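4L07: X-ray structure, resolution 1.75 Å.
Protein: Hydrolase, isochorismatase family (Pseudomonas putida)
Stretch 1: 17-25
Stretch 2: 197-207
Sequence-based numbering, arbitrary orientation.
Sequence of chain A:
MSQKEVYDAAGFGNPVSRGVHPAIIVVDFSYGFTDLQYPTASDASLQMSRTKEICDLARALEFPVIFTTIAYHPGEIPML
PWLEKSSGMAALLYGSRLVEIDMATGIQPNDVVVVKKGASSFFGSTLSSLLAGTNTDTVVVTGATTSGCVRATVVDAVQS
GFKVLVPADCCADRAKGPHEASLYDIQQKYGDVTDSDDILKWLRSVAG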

ATOM      1  N   SER A  17      21.752   1.275 -13.867  1.00 25.87           N
ATOM      2  CA  SER A  17      22.036   2.504 -14.581  1.00 26.27           C
ATOM      3  C   SER A  17      21.439   3.628 -13.756  1.00 26.02           C
ATOM      4  O   SER A  17      20.221   3.789 -13.706  1.00 26.24           O
ATOM      5  N   ARG A  18      22.304   4.391 -13.098  1.00 25.39           N
ATOM      6  CA  ARG A  18      21.861   5.395 -12.128  1.00 24.80           C
ATOM      7  C   ARG A  18      21.121   6.562 -12.776  1.00 24.84           C
ATOM      8  O   ARG A  18      21.458   6.990 -13.881  1.00 24.89           O
ATOM      9  N   GLY A  19      20.104   7.063 -12.078  1.00 24.97           N
ATOM     10  CA  GLY A  19      19.325   8.201 -12.551  1.00 25.03           C
ATOM     11  C   GLY A  19      19.970   9.527 -12.193  1.00 25.51           C
ATOM     12  O   GLY A  19      21.138   9.584 -11.804  1.00 26.87           O
ATOM     13  N   VAL A  20      19.196  10.599 -12.303  1.00 26.06           N
ATOM     14  CA  VAL A  20      19.727  11.941 -12.093  1.00 25.91           C
ATOM     15  C   VAL A  20      19.002  12.717 -10.987  1.00 25.93           C
ATOM     16  O   VAL A  20      19.274  13.901 -10.781  1.00 25.82           O
ATOM     17  N   HIS A  21      18.104  12.037 -10.265  1.00 25.93           N
ATOM     18  CA  HIS A  21      17.387  12.639  -9.136  1.00 25.88           C
ATOM     19  C   HIS A  21      17.497  11.804  -7.887  1.00 24.56           C
ATOM     20  O   HIS A  21      16.579  11.048  -7.543  1.00 23.98           O
ATOM     21  N   PRO A  22      18.636  11.928  -7.183  1.00 22.80           N
ATOM     22  CA  PRO A  22      18.944  11.119  -6.013  1.00 22.79           C
ATOM     23  C   PRO A  22      18.215  11.560  -4.750  1.00 22.15           C
ATOM     24  O   PRO A  22      17.913  12.743  -4.588  1.00 21.93           O
ATOM     25  N   ALA A  23      17.966  10.598  -3.865  1.00 21.56           N
ATOM     26  CA  ALA A  23      17.497  10.863  -2.513  1.00 21.18           C
ATOM     27  C   ALA A  23      18.171   9.893  -1.552  1.00 21.19           C
ATOM     28  O   ALA A  23      18.489   8.750  -1.918  1.00 21.88           O
ATOM     29  N   ILE A  24      18.416  10.363  -0.332  1.00 20.75           N
ATOM     30  CA  ILE A  24      19.067   9.557   0.692  1.00 20.88           C
ATOM     31  C   ILE A  24      18.013   9.116   1.710  1.00 20.92           C
ATOM     32  O   ILE A  24      17.272   9.946   2.245  1.00 21.18           O
ATOM     33  N   ILE A  25      17.951   7.814   1.970  1.00 20.31           N
ATOM     34  CA  ILE A  25      17.084   7.281   3.021  1.00 20.19           C
ATOM     35  C   ILE A  25      17.964   6.733   4.140  1.00 20.16           C
ATOM     36  O   ILE A  25      18.766   5.829   3.916  1.00 20.18           O
ATOM     37  N   ASP A 197      32.434   6.325  -0.541  1.00 28.20           N
ATOM     38  CA  ASP A 197      33.327   7.003  -1.490  1.00 29.81           C
ATOM     39  C   ASP A 197      32.716   7.118  -2.889  1.00 28.54           C
ATOM     40  O   ASP A 197      32.722   8.197  -3.482  1.00 28.18           O
ATOM     41  N   ASP A 198      32.201   5.999  -3.403  1.00 27.30           N
ATOM     42  CA  ASP A 198      31.494   5.952  -4.684  1.00 27.52           C
ATOM     43  C   ASP A 198      30.297   6.907  -4.648  1.00 26.32           C
ATOM     44  O   ASP A 198      30.159   7.758  -5.523  1.00 26.59           O
ATOM     45  N   ILE A 199      29.448   6.768  -3.631  1.00 25.27           N
ATOM     46  CA  ILE A 199      28.247   7.599  -3.508  1.00 24.78           C
ATOM     47  C   ILE A 199      28.593   9.087  -3.568  1.00 24.66           C
ATOM     48  O   ILE A 199      27.988   9.835  -4.333  1.00 24.00           O
ATOM     49  N   LEU A 200      29.582   9.496  -2.778  1.00 24.66           N
ATOM     50  CA  LEU A 200      29.970  10.909  -2.693  1.00 25.82           C
ATOM     51  C   LEU A 200      30.410  11.464  -4.046  1.00 26.24           C
ATOM     52  O   LEU A 200      29.957  12.530  -4.454  1.00 26.84           O
ATOM     53  N   LYS A 201      31.275  10.721  -4.739  1.00 27.72           N
ATOM     54  CA  LYS A 201      31.750  11.093  -6.070  1.00 28.44           C
ATOM     55  C   LYS A 201      30.581  11.164  -7.049  1.00 28.28           C
ATOM     56  O   LYS A 201      30.487  12.101  -7.845  1.00 27.12           O
ATOM     57  N   TRP A 202      29.682  10.183  -6.962  1.00 27.02           N
ATOM     58  CA  TRP A 202      28.497  10.122  -7.815  1.00 26.49           C
ATOM     59  C   TRP A 202      27.557  11.290  -7.618  1.00 26.79           C
ATOM     60  O   TRP A 202      27.076  11.863  -8.596  1.00 26.84           O
ATOM     61  N   LEU A 203      27.297  11.667  -6.363  1.00 26.59           N
ATOM     62  CA  LEU A 203      26.419  12.812  -6.078  1.00 27.12           C
ATOM     63  C   LEU A 203      26.984  14.119  -6.653  1.00 27.98           C
ATOM     64  O   LEU A 203      26.246  14.913  -7.239  1.00 27.50           O
ATOM     65  N   ARG A 204      28.292  14.322  -6.500  1.00 29.64           N
ATOM     66  CA  ARG A 204      28.970  15.491  -7.088  1.00 30.66           C
ATOM     67  C   ARG A 204      28.835  15.495  -8.605  1.00 30.87           C
ATOM     68  O   ARG A 204      28.610  16.547  -9.215  1.00 31.24           O
ATOM     69  N   SER A 205      28.950  14.310  -9.204  1.00 30.33           N
ATOM     70  CA  SER A 205      28.820  14.149 -10.646  1.00 30.81           C
ATOM     71  C   SER A 205      27.424  14.518 -11.170  1.00 31.35           C
ATOM     72  O   SER A 205      27.314  15.231 -12.168  1.00 31.14           O
ATOM     73  N   VAL A 206      26.363  14.053 -10.509  1.00 30.84           N
ATOM     74  CA  VAL A 206      25.006  14.409 -10.969  1.00 31.24           C
ATOM     75  C   VAL A 206      24.664  15.883 -10.786  1.00 31.26           C
ATOM     76  O   VAL A 206      23.968  16.462 -11.619  1.00 30.34           O
ATOM     77  N   ALA A 207      25.182  16.498  -9.725  1.00 32.36           N
ATOM     78  CA  ALA A 207      25.016  17.939  -9.520  1.00 34.63           C
ATOM     79  C   ALA A 207      25.752  18.744 -10.597  1.00 36.71           C
ATOM     80  O   ALA A 207      25.253  19.773 -11.052  1.00 38.11           O
TER

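The apolar centre of this contact is built around Pro 22, the first residue of a strand that runs roughly antiparallel to helix 197-207, at 146° between their N-to-C directions. Its CA-to-CB bond points toward the helix, and its ring, puckered C-gamma exo, meets three helix side chains, two of them neighbours in sequence and the third about one turn later. Pro 22 CB lies 3.6 Å from Trp 202 CH2 and 3.7 Å from Leu 203 CD2, while Pro 22 CG is 3.9 Å from Val 206 CG2. The spacing 202, 203, 206 is the usual way a helix turns one stripe of residues to a partner, and here one compact ring touches all three.

The three helix residues reach the proline differently. Trp 202, with chi1 t, and Val 206, with chi1 near -6° and so between wells, both point toward the strand side. Leu 203 leaves the helix sideways, but its m,t rotamer brings the end of the chain nearer. Deeper along the strand, Ile 24 does the same in its m,m rotamer, and Ile 24 CD1 approaches Leu 203 CD1 at 4.3 Å, a looser contact. Ala 23, between Pro 22 and Ile 24, points away and takes no part in the contact.

Outward from the proline, the backbone of the preceding loop takes over. Val 20 points sideways, and it is its carbonyl that packs, with Val 20 O 3.7 Å from Val 206 CG2. Gly 19 O sits at the edge of the indole, 3.6 Å from Trp 202 CZ2. Water 1 joins the same two residues, donating to Gly 19 O at 2.8 Å and accepting from Trp 202 NE1 at 3.0 Å, so the indole nitrogen is satisfied by the water.

At the polar edge, Arg 18 points toward the helix and extends in an m,t,t rotamer across one face of Trp 202. Arg 18 CD stands 3.6 Å from the centroid of the tryptophan five-membered ring in a CH-pi contact, and Arg 18 CZ lies 4.7 Å from that centroid in a cation-pi arrangement. The guanidinium then ends in a two-pronged salt bridge: Arg 18 NH2 donates to Asp 198 OD1 at 2.8 Å, and Arg 18 NH1 to Asp 198 OD2 at 2.9 Å. Asp 198 is one turn before Trp 202; its t rotamer brings the carboxylate nearer to the loop. The rule is economical: one long side chain covers an aromatic face with its methylene and pairs its charge one turn away.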

ATOM      1  CB  SER A  17      21.437   2.472 -15.982  1.00 27.65           C
ATOM      2  OG  SER A  17      21.701   3.683 -16.661  1.00 29.47           O
ATOM      3  CB  ARG A  18      23.043   5.890 -11.304  1.00 24.85           C
ATOM      4  CG  ARG A  18      23.725   4.772 -10.536  1.00 24.44           C
ATOM      5  CD  ARG A  18      25.017   5.230  -9.887  1.00 24.91           C
ATOM      6  NE  ARG A  18      25.735   4.109  -9.293  1.00 25.81           N
ATOM      7  CZ  ARG A  18      26.794   4.235  -8.498  1.00 25.79           C
ATOM      8  NH1 ARG A  18      27.261   5.442  -8.196  1.00 25.70           N
ATOM      9  NH2 ARG A  18      27.392   3.158  -8.005  1.00 26.89           N
ATOM     10  CB  VAL A  20      19.775  12.750 -13.417  1.00 26.20           C
ATOM     11  CG1 VAL A  20      20.822  12.169 -14.358  1.00 27.24           C
ATOM     12  CG2 VAL A  20      18.407  12.801 -14.089  1.00 26.41           C
ATOM     13  CB  HIS A  21      15.932  12.912  -9.496  1.00 26.77           C
ATOM     14  CG  HIS A  21      15.762  13.833 -10.681  1.00 28.98           C
ATOM     15  ND1 HIS A  21      16.035  15.152 -10.619  1.00 29.72           N
ATOM     16  CD2 HIS A  21      15.340  13.580 -11.983  1.00 29.56           C
ATOM     17  CE1 HIS A  21      15.797  15.715 -11.818  1.00 30.65           C
ATOM     18  NE2 HIS A  21      15.370  14.755 -12.652  1.00 30.83           N
ATOM     19  CB  PRO A  22      20.456  11.333  -5.816  1.00 22.86           C
ATOM     20  CG  PRO A  22      20.934  12.081  -7.024  1.00 22.71           C
ATOM     21  CD  PRO A  22      19.744  12.838  -7.518  1.00 22.88           C
ATOM     22  CB  ALA A  23      15.979  10.743  -2.431  1.00 20.63           C
ATOM     23  CB  ILE A  24      20.187  10.356   1.420  1.00 21.09           C
ATOM     24  CG1 ILE A  24      21.030  11.200   0.436  1.00 20.81           C
ATOM     25  CG2 ILE A  24      21.027   9.455   2.332  1.00 21.21           C
ATOM     26  CD1 ILE A  24      21.752  10.450  -0.675  1.00 21.00           C
ATOM     27  CB  ILE A  25      16.147   6.167   2.501  1.00 20.28           C
ATOM     28  CG1 ILE A  25      15.408   6.625   1.235  1.00 21.33           C
ATOM     29  CG2 ILE A  25      15.195   5.720   3.609  1.00 20.42           C
ATOM     30  CD1 ILE A  25      14.788   5.493   0.438  1.00 21.82           C
ATOM     31  CB  ASP A 197      34.682   6.286  -1.577  1.00 32.17           C
ATOM     32  CG  ASP A 197      35.632   6.673  -0.453  1.00 35.57           C
ATOM     33  OD1 ASP A 197      35.327   7.604   0.326  1.00 37.35           O
ATOM     34  OD2 ASP A 197      36.705   6.040  -0.356  1.00 38.51           O
ATOM     35  CB  ASP A 198      31.054   4.505  -4.992  1.00 28.24           C
ATOM     36  CG  ASP A 198      30.166   4.375  -6.246  1.00 30.14           C
ATOM     37  OD1 ASP A 198      29.791   3.229  -6.575  1.00 31.20           O
ATOM     38  OD2 ASP A 198      29.823   5.374  -6.909  1.00 32.10           O
ATOM     39  CB  ILE A 199      27.439   7.273  -2.225  1.00 24.63           C
ATOM     40  CG1 ILE A 199      26.928   5.821  -2.251  1.00 25.17           C
ATOM     41  CG2 ILE A 199      26.283   8.255  -2.030  1.00 25.21           C
ATOM     42  CD1 ILE A 199      26.059   5.464  -3.446  1.00 25.07           C
ATOM     43  CB  LEU A 200      31.065  11.114  -1.641  1.00 25.70           C
ATOM     44  CG  LEU A 200      30.700  10.870  -0.175  1.00 25.83           C
ATOM     45  CD1 LEU A 200      31.964  10.788   0.672  1.00 26.51           C
ATOM     46  CD2 LEU A 200      29.740  11.928   0.366  1.00 25.81           C
ATOM     47  CB  LYS A 201      32.811  10.092  -6.548  1.00 31.01           C
ATOM     48  CG  LYS A 201      33.428  10.391  -7.907  1.00 34.20           C
ATOM     49  CD  LYS A 201      34.490   9.358  -8.258  1.00 36.71           C
ATOM     50  CE  LYS A 201      34.886   9.423  -9.725  1.00 37.82           C
ATOM     51  NZ  LYS A 201      35.749  10.599 -10.025  1.00 40.09           N
ATOM     52  CB  TRP A 202      27.763   8.788  -7.628  1.00 25.79           C
ATOM     53  CG  TRP A 202      26.453   8.734  -8.376  1.00 25.40           C
ATOM     54  CD1 TRP A 202      26.260   8.720  -9.753  1.00 25.78           C
ATOM     55  CD2 TRP A 202      25.099   8.718  -7.802  1.00 25.08           C
ATOM     56  NE1 TRP A 202      24.924   8.693 -10.058  1.00 25.22           N
ATOM     57  CE2 TRP A 202      24.175   8.691  -8.938  1.00 24.90           C
ATOM     58  CE3 TRP A 202      24.582   8.721  -6.508  1.00 24.92           C
ATOM     59  CZ2 TRP A 202      22.799   8.663  -8.765  1.00 24.38           C
ATOM     60  CZ3 TRP A 202      23.195   8.698  -6.345  1.00 24.21           C
ATOM     61  CH2 TRP A 202      22.326   8.667  -7.450  1.00 23.98           C
ATOM     62  CB  LEU A 203      26.141  12.952  -4.575  1.00 26.83           C
ATOM     63  CG  LEU A 203      25.336  11.836  -3.893  1.00 26.75           C
ATOM     64  CD1 LEU A 203      25.360  11.987  -2.379  1.00 26.68           C
ATOM     65  CD2 LEU A 203      23.904  11.779  -4.415  1.00 26.08           C
ATOM     66  CB  ARG A 204      30.448  15.535  -6.683  1.00 32.62           C
ATOM     67  CG  ARG A 204      30.661  15.818  -5.208  1.00 35.07           C
ATOM     68  CD  ARG A 204      32.110  16.157  -4.886  1.00 37.95           C
ATOM     69  NE  ARG A 204      32.284  16.434  -3.459  1.00 40.35           N
ATOM     70  CZ  ARG A 204      32.056  17.610  -2.874  1.00 42.45           C
ATOM     71  NH1 ARG A 204      31.637  18.656  -3.580  1.00 44.26           N
ATOM     72  NH2 ARG A 204      32.247  17.740  -1.568  1.00 43.44           N
ATOM     73  CB  SER A 205      29.200  12.730 -11.069  1.00 31.93           C
ATOM     74  OG  SER A 205      29.241  12.624 -12.475  1.00 34.68           O
ATOM     75  CB  VAL A 206      23.874  13.440 -10.486  1.00 32.01           C
ATOM     76  CG1 VAL A 206      24.426  12.228  -9.750  1.00 31.15           C
ATOM     77  CG2 VAL A 206      22.777  14.157  -9.700  1.00 31.60           C
ATOM     78  CB  ALA A 207      25.492  18.344  -8.136  1.00 33.78           C
TER
HETATM   79  O   HOH W   1      23.706   9.193 -12.745  1.00 29.89           O